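Putative oxidoreductase (Bacteroides fragilis NCTC 9343, PDB 3FHL) probably acts as a nucleotide-dependent oxidoreductase of the Gfo/Idh/MocA family, pairing an NAD-binding Rossmann fold with a C-terminal alpha/beta domain. Local coordinates at residues 140-144 with 286-290; 152-158 with 232-238; 275-279 with 303-307. All blocks are in the same frame, centred on the assembly; numbering follows the deposited sequence.

Overall arrangement
All three contacts lie in the C-terminal alpha/beta domain. Contacts 1 and 2, with centres 27 Å apart, both reach its mixed sheet: contact 1 sets the loop between helix 129-139 and strand 146-154 against strand 286-291, while contact 2 pairs the ends of strands 146-154 and 228-234. Both also touch the second subunit, so this sheet takes part in the dimer. Contact 3, centred 21 Å from contact 1 and 24 Å from contact 2, joins two loops that flank the hairpin 286-291/294-299 and that no other chain of the assembly touches. Along the chain contact 2 falls wholly between the segments of contact 1 and closes before contact 3 opens, whereas contacts 1 and 3 alternate.

Contact 1: residues 140-144 with 286-290; sequences KSLLG and LLHTE
Residues 286-290 are extended as a strand, while 140-144 form the connection that follows helix 129-139. Ser141 leaves the helix with positive phi (51/37), completing a Schellman motif, and a type I beta turn then runs from Ser141 to Gly144, closed by Gly144 N to Ser141 O at 3.1 Å. The chain leaves this turn at positive phi (82/-138), a conformation that Gly144 adopts easily. The closest CA pair is Leu143 to Thr289, 6.1 Å apart. Across the gap the direct hydrogen bond comes from a side chain: Thr289 OG1, with chi1 t, donates to Leu142 O at 2.7 Å. A water donates to Leu142 O (2.8 Å) and to Glu290 O (2.7 Å), bridging the segments. Leu287 (chi1 t, chi2 p) points toward the turn and meets two leucines, both mt: its CD2 lies 3.9 Å from Leu142 CD1 and its CD1 3.8 Å from Leu143 CD2. Leu143 sets off away from the strand, but its mt conformation swings CD2 back to Leu287. Ile137 of helix 129-139 touches both Leu142 and Leu143, extending this apolar cluster, while His288, its CA-to-CB bond directed away from the turn, hydrogen-bonds Glu239 of the second subunit. Thus the Schellman-ended connection from helix 129-139 to strand 146-154 packs on another strand of the same mixed sheet, 286-291, within the C-terminal domain of the Gfo/Idh/MocA fold.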
# COMPACT_ATOMS: atom_id res chain seq x y z
N LYS C 140 -3.35 -1.10 24.89
CA LYS C 140 -2.33 -1.79 25.68
C LYS C 140 -0.89 -1.36 25.36
O LYS C 140 0.06 -1.88 25.96
CB LYS C 140 -2.48 -3.31 25.51
CG LYS C 140 -3.73 -3.93 26.18
CD LYS C 140 -3.83 -5.43 25.89
CE LYS C 140 -4.87 -6.14 26.77
NZ LYS C 140 -6.16 -5.40 26.93
N SER C 141 -0.74 -0.44 24.40
CA SER C 141 0.57 0.06 23.92
C SER C 141 1.56 -1.05 23.53
O SER C 141 2.76 -0.92 23.76
CB SER C 141 1.21 1.01 24.93
OG SER C 141 0.37 2.12 25.18
N LEU C 142 1.04 -2.13 22.95
CA LEU C 142 1.84 -3.32 22.67
C LEU C 142 2.92 -3.10 21.60
O LEU C 142 3.93 -3.80 21.60
CB LEU C 142 0.95 -4.49 22.25
CG LEU C 142 -0.00 -5.13 23.27
CD1 LEU C 142 -0.69 -6.29 22.61
CD2 LEU C 142 0.72 -5.60 24.52
N LEU C 143 2.69 -2.12 20.71
CA LEU C 143 3.62 -1.79 19.62
C LEU C 143 4.60 -0.70 20.01
O LEU C 143 5.45 -0.32 19.21
CB LEU C 143 2.86 -1.37 18.35
CG LEU C 143 1.77 -2.33 17.87
CD1 LEU C 143 1.10 -1.85 16.59
CD2 LEU C 143 2.35 -3.73 17.67
N GLY C 144 4.48 -0.21 21.25
CA GLY C 144 5.24 0.96 21.67
C GLY C 144 4.50 2.18 21.18
O GLY C 144 3.28 2.24 21.27
N LEU C 286 -0.95 -11.55 13.57
CA LEU C 286 0.37 -11.82 14.10
C LEU C 286 0.91 -10.60 14.85
O LEU C 286 1.02 -9.50 14.29
CB LEU C 286 1.34 -12.18 12.96
CG LEU C 286 2.76 -12.57 13.38
CD1 LEU C 286 2.75 -13.90 14.13
CD2 LEU C 286 3.67 -12.66 12.16
N LEU C 287 1.30 -10.81 16.10
CA LEU C 287 1.92 -9.74 16.87
C LEU C 287 3.41 -10.02 16.99
O LEU C 287 3.82 -11.07 17.48
CB LEU C 287 1.27 -9.62 18.24
CG LEU C 287 1.91 -8.69 19.28
CD1 LEU C 287 1.67 -7.22 18.91
CD2 LEU C 287 1.37 -9.02 20.67
N HIS C 288 4.23 -9.08 16.53
CA HIS C 288 5.68 -9.23 16.57
C HIS C 288 6.20 -7.99 17.25
O HIS C 288 6.27 -6.94 16.63
CB HIS C 288 6.23 -9.34 15.14
CG HIS C 288 7.70 -9.67 15.06
ND1 HIS C 288 8.32 -9.98 13.87
CD2 HIS C 288 8.65 -9.74 16.02
CE1 HIS C 288 9.61 -10.20 14.10
NE2 HIS C 288 9.83 -10.06 15.39
N THR C 289 6.55 -8.11 18.52
CA THR C 289 6.93 -6.95 19.32
C THR C 289 7.84 -7.36 20.48
O THR C 289 8.21 -8.53 20.60
CB THR C 289 5.66 -6.18 19.83
OG1 THR C 289 6.03 -4.90 20.34
CG2 THR C 289 4.89 -6.98 20.91
N GLU C 290 8.23 -6.39 21.29
CA GLU C 290 9.01 -6.63 22.49
C GLU C 290 8.07 -6.54 23.69
O GLU C 290 7.45 -5.50 23.92
CB GLU C 290 10.13 -5.59 22.60
CG GLU C 290 11.13 -5.85 23.70
CD GLU C 290 12.18 -4.75 23.82
OE1 GLU C 290 13.34 -4.99 23.42
OE2 GLU C 290 11.84 -3.65 24.31
O HOH W 1 4.99 -4.37 24.08

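Contact 2: residues 152-158 with 232-238; sequences TFARYRN and KASYLMR
The axes of the short strands 152-154 and 232-234 approach to 4.5 Å, with 11° between their N-to-C directions. Phe153 N to Lys232 O (2.9 Å), Ser234 N to Phe153 O (3.3 Å) and Arg155 N to Ser234 O (2.9 Å) form the ladder; Met237 N to Arg155 O and Arg157 N to Tyr235 O (both 2.9 Å) prolong it. Thr152 (m), Ala154, Lys232 and Ser234 share one face, Phe153 (m) and Ala233 the other, CB to CB 4.0 Å. Lys232 (chi1 -93°) salt-bridges Glu148 and Glu150 of the second subunit. This parallel pair lies within the otherwise antiparallel C-terminal sheet. Leu236 N to Ser234 OG (3.1 Å) makes an ST turn, and Met237 (mtt) brings SD 3.6 Å from Ala154 CB. Arg155 (m, t, t) NH1 weakly hydrogen-bonds Tyr235 OH (3.2 Å); Tyr235 CZ lies over the guanidinium of Arg157, less certainly because Arg157 is poorly ordered. Arg238 CB sits over the Tyr156 (t) ring, a CH-pi contact 4.0 Å from its centroid; Tyr156 OH bonds Thr249 and Arg238 NH1 Leu250, both of the second subunit.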
# COMPACT_ATOMS: atom_id res chain seq x y z
N THR C 152 -6.77 -2.07 4.74
CA THR C 152 -7.08 -2.43 3.36
C THR C 152 -8.19 -3.46 3.26
O THR C 152 -8.16 -4.45 3.99
CB THR C 152 -5.83 -3.06 2.67
OG1 THR C 152 -4.73 -2.16 2.75
CG2 THR C 152 -6.09 -3.45 1.19
N PHE C 153 -9.14 -3.25 2.35
CA PHE C 153 -10.05 -4.32 1.93
C PHE C 153 -9.63 -4.92 0.58
O PHE C 153 -9.89 -4.35 -0.49
CB PHE C 153 -11.50 -3.85 1.84
CG PHE C 153 -12.25 -3.88 3.14
CD1 PHE C 153 -12.24 -5.01 3.95
CD2 PHE C 153 -13.01 -2.77 3.54
CE1 PHE C 153 -12.95 -5.04 5.15
CE2 PHE C 153 -13.73 -2.79 4.74
CZ PHE C 153 -13.70 -3.92 5.54
N ALA C 154 -9.01 -6.09 0.65
CA ALA C 154 -8.54 -6.80 -0.52
C ALA C 154 -9.63 -7.73 -1.05
O ALA C 154 -10.16 -8.57 -0.32
CB ALA C 154 -7.31 -7.59 -0.16
N ARG C 155 -9.97 -7.56 -2.32
CA ARG C 155 -10.96 -8.44 -2.94
C ARG C 155 -10.45 -8.89 -4.30
O ARG C 155 -9.52 -8.31 -4.84
CB ARG C 155 -12.31 -7.71 -3.09
CG ARG C 155 -12.97 -7.33 -1.76
CD ARG C 155 -14.45 -7.03 -1.92
NE ARG C 155 -15.14 -6.92 -0.64
CZ ARG C 155 -16.37 -6.45 -0.47
NH1 ARG C 155 -17.08 -6.03 -1.51
NH2 ARG C 155 -16.89 -6.40 0.75
N TYR C 156 -11.06 -9.93 -4.85
CA TYR C 156 -10.73 -10.38 -6.18
C TYR C 156 -11.98 -10.80 -6.93
O TYR C 156 -12.51 -11.88 -6.69
CB TYR C 156 -9.67 -11.51 -6.17
CG TYR C 156 -9.30 -11.94 -7.58
CD1 TYR C 156 -8.52 -11.12 -8.40
CD2 TYR C 156 -9.77 -13.14 -8.11
CE1 TYR C 156 -8.20 -11.49 -9.70
CE2 TYR C 156 -9.48 -13.52 -9.41
CZ TYR C 156 -8.69 -12.69 -10.20
OH TYR C 156 -8.38 -13.05 -11.49
N ARG C 157 -12.39 -9.95 -7.84
CA ARG C 157 -13.49 -10.20 -8.71
C ARG C 157 -13.21 -9.59 -10.08
O ARG C 157 -13.42 -8.43 -10.29
CB ARG C 157 -14.75 -9.60 -8.10
CG ARG C 157 -15.99 -9.78 -8.92
CD ARG C 157 -17.22 -9.88 -8.05
NE ARG C 157 -17.84 -8.59 -7.86
CZ ARG C 157 -18.35 -8.16 -6.71
NH1 ARG C 157 -18.32 -8.92 -5.64
NH2 ARG C 157 -18.89 -6.95 -6.65
N ASN C 158 -12.73 -10.41 -10.99
CA ASN C 158 -12.33 -9.94 -12.30
C ASN C 158 -13.45 -10.09 -13.27
O ASN C 158 -13.33 -10.77 -14.24
CB ASN C 158 -11.13 -10.73 -12.81
CG ASN C 158 -10.61 -10.22 -14.13
OD1 ASN C 158 -10.67 -9.06 -14.43
ND2 ASN C 158 -10.09 -11.11 -14.91
N LYS C 232 -6.89 1.54 1.77
CA LYS C 232 -6.88 0.95 0.43
C LYS C 232 -7.99 -0.04 0.24
O LYS C 232 -8.37 -0.73 1.18
CB LYS C 232 -5.59 0.17 0.20
CG LYS C 232 -4.46 0.90 -0.43
CD LYS C 232 -3.29 -0.06 -0.71
CE LYS C 232 -3.33 -0.62 -2.12
NZ LYS C 232 -2.00 -1.27 -2.44
N ALA C 233 -8.47 -0.15 -1.00
CA ALA C 233 -9.30 -1.29 -1.40
C ALA C 233 -9.17 -1.52 -2.88
O ALA C 233 -8.91 -0.59 -3.63
CB ALA C 233 -10.77 -1.09 -1.02
N SER C 234 -9.39 -2.77 -3.31
CA SER C 234 -9.27 -3.12 -4.71
C SER C 234 -10.04 -4.40 -4.97
O SER C 234 -10.12 -5.27 -4.11
CB SER C 234 -7.79 -3.33 -5.09
OG SER C 234 -7.65 -3.69 -6.46
N TYR C 235 -10.60 -4.49 -6.18
CA TYR C 235 -11.23 -5.72 -6.65
C TYR C 235 -10.27 -6.61 -7.44
O TYR C 235 -10.67 -7.65 -7.95
CB TYR C 235 -12.46 -5.39 -7.50
CG TYR C 235 -13.74 -5.31 -6.71
CD1 TYR C 235 -14.25 -6.43 -6.05
CD2 TYR C 235 -14.45 -4.12 -6.62
CE1 TYR C 235 -15.43 -6.36 -5.33
CE2 TYR C 235 -15.64 -4.04 -5.91
CZ TYR C 235 -16.12 -5.16 -5.26
OH TYR C 235 -17.29 -5.07 -4.54
N LEU C 236 -9.00 -6.22 -7.52
CA LEU C 236 -8.00 -7.06 -8.17
C LEU C 236 -6.78 -7.29 -7.29
O LEU C 236 -5.71 -6.73 -7.53
CB LEU C 236 -7.60 -6.45 -9.52
CG LEU C 236 -8.62 -6.57 -10.66
CD1 LEU C 236 -8.03 -5.88 -11.90
CD2 LEU C 236 -8.99 -8.04 -10.95
N MET C 237 -6.98 -8.08 -6.24
CA MET C 237 -5.92 -8.50 -5.34
C MET C 237 -6.12 -9.99 -5.08
O MET C 237 -6.61 -10.38 -4.01
CB MET C 237 -5.92 -7.73 -4.00
CG MET C 237 -5.59 -6.25 -4.06
SD MET C 237 -5.46 -5.46 -2.43
CE MET C 237 -4.81 -3.87 -2.92
N ARG C 238 -5.75 -10.81 -6.06
CA ARG C 238 -5.93 -12.26 -5.96
C ARG C 238 -5.27 -12.83 -4.72
O ARG C 238 -5.83 -13.70 -4.05
CB ARG C 238 -5.48 -13.02 -7.22
CG ARG C 238 -6.07 -14.43 -7.24
CD ARG C 238 -6.07 -15.06 -8.59
NE ARG C 238 -7.04 -16.15 -8.62
CZ ARG C 238 -7.50 -16.73 -9.73
NH1 ARG C 238 -7.09 -16.34 -10.92
NH2 ARG C 238 -8.40 -17.70 -9.64

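Contact 3: residues 275-279 with 303-307; sequences NWGEE and IAGNY
Asn275 opens a type II beta turn that ends at Glu278, closed by Glu278 N to Asn275 O at 3.2 Å; its CA-to-CB bond is directed away from residues 303-307. Trp276 occupies the second position at phi/psi -61/132. With chi1 t and chi2 -100°, its indole packs on Ala264 and Leu265 of helix 261-266 and gives its NE1 hydrogen bond to Gln261. Its carbonyl faces the other loop: Trp276 O lies 3.5 Å from Ala304 CB, and a water donates both to Trp276 O (3.0 Å) and to Gly305 O (2.8 Å).

Gly277 takes the third position at 79/-2, the left-handed conformation that type II turns commonly fill with glycine. Here there is a second, steric reason: an ideal CB would stand 1.9 Å from Gly305 O, a clash. The missing side chain lets the backbones close to 4.0 Å between Gly277 CA and Gly305 CA. Gly305 N donates to Gly277 O at 2.8 Å with a nearly straight angle of 166°, and in return Gly277 CA makes a CA-H...O contact of 3.4 Å to Gly305 O. The two glycines thus join the loop after helix 261-266 to the one leading into helix 309-320.

Glu278, 4.5 Å from Ala304 between CA atoms, directs its CB away, although its CG remains 4.2 Å from Ala304 CB. Glu279 (chi1 m, chi2 t) reaches Ile303 through water, with 2.9 Å from Glu279 OE1 to the water and 2.8 Å from the water to Ile303 O, while its OE2 forms a salt bridge with Lys255.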
# COMPACT_ATOMS: atom_id res chain seq x y z
N ASN C 275 -19.71 -17.95 21.97
CA ASN C 275 -18.59 -17.85 21.03
C ASN C 275 -18.84 -16.89 19.84
O ASN C 275 -18.09 -16.91 18.87
CB ASN C 275 -18.15 -19.24 20.53
CG ASN C 275 -19.10 -19.84 19.51
OD1 ASN C 275 -20.06 -19.20 19.10
ND2 ASN C 275 -18.83 -21.08 19.10
N TRP C 276 -19.90 -16.08 19.92
CA TRP C 276 -20.25 -15.18 18.82
C TRP C 276 -19.13 -14.17 18.50
O TRP C 276 -18.60 -13.54 19.40
CB TRP C 276 -21.53 -14.42 19.11
CG TRP C 276 -21.92 -13.58 17.95
CD1 TRP C 276 -21.72 -12.24 17.81
CD2 TRP C 276 -22.55 -14.04 16.74
NE1 TRP C 276 -22.20 -11.83 16.57
CE2 TRP C 276 -22.70 -12.91 15.90
CE3 TRP C 276 -22.98 -15.29 16.28
CZ2 TRP C 276 -23.29 -13.00 14.63
CZ3 TRP C 276 -23.56 -15.37 15.02
CH2 TRP C 276 -23.72 -14.23 14.22
N GLY C 277 -18.80 -14.05 17.22
CA GLY C 277 -17.77 -13.11 16.75
C GLY C 277 -16.34 -13.58 16.94
O GLY C 277 -15.39 -12.88 16.56
N GLU C 278 -16.16 -14.76 17.54
CA GLU C 278 -14.82 -15.28 17.79
C GLU C 278 -14.13 -15.70 16.50
O GLU C 278 -14.78 -16.11 15.52
CB GLU C 278 -14.84 -16.45 18.79
CG GLU C 278 -15.09 -16.05 20.24
CD GLU C 278 -14.94 -17.20 21.24
OE1 GLU C 278 -14.78 -18.37 20.82
OE2 GLU C 278 -14.99 -16.92 22.46
N GLU C 279 -12.80 -15.57 16.51
CA GLU C 279 -11.96 -16.00 15.40
C GLU C 279 -11.06 -17.13 15.86
O GLU C 279 -10.72 -17.24 17.04
CB GLU C 279 -11.07 -14.85 14.91
CG GLU C 279 -11.83 -13.67 14.34
CD GLU C 279 -10.92 -12.56 13.88
OE1 GLU C 279 -10.12 -12.04 14.70
OE2 GLU C 279 -11.02 -12.19 12.69
N ILE C 303 -10.12 -9.72 20.22
CA ILE C 303 -11.45 -9.38 20.71
C ILE C 303 -12.50 -9.92 19.74
O ILE C 303 -12.36 -9.75 18.53
CB ILE C 303 -11.58 -7.84 20.81
CG1 ILE C 303 -10.46 -7.26 21.70
CG2 ILE C 303 -12.95 -7.44 21.35
CD1 ILE C 303 -10.44 -7.77 23.11
N ALA C 304 -13.54 -10.56 20.27
CA ALA C 304 -14.64 -11.07 19.44
C ALA C 304 -15.37 -9.95 18.71
O ALA C 304 -15.54 -8.85 19.25
CB ALA C 304 -15.63 -11.85 20.30
N GLY C 305 -15.80 -10.22 17.49
CA GLY C 305 -16.64 -9.28 16.76
C GLY C 305 -17.97 -9.11 17.49
O GLY C 305 -18.49 -10.08 18.05
N ASN C 306 -18.53 -7.91 17.46
CA ASN C 306 -19.67 -7.60 18.33
C ASN C 306 -20.63 -6.60 17.72
O ASN C 306 -20.77 -5.50 18.23
CB ASN C 306 -19.13 -7.11 19.70
CG ASN C 306 -20.22 -6.95 20.75
OD1 ASN C 306 -21.29 -7.57 20.66
ND2 ASN C 306 -19.96 -6.10 21.74
N TYR C 307 -21.32 -6.96 16.64
CA TYR C 307 -22.31 -6.06 16.03
C TYR C 307 -23.48 -5.70 16.97
O TYR C 307 -24.16 -4.67 16.78
CB TYR C 307 -22.87 -6.65 14.72
CG TYR C 307 -21.91 -6.65 13.52
CD1 TYR C 307 -22.19 -7.42 12.38
CD2 TYR C 307 -20.73 -5.89 13.51
CE1 TYR C 307 -21.32 -7.42 11.27
CE2 TYR C 307 -19.87 -5.88 12.41
CZ TYR C 307 -20.16 -6.66 11.30
OH TYR C 307 -19.30 -6.65 10.21
O HOH W 2 -19.56 -10.92 20.44
O HOH W 3 -10.78 -11.75 17.48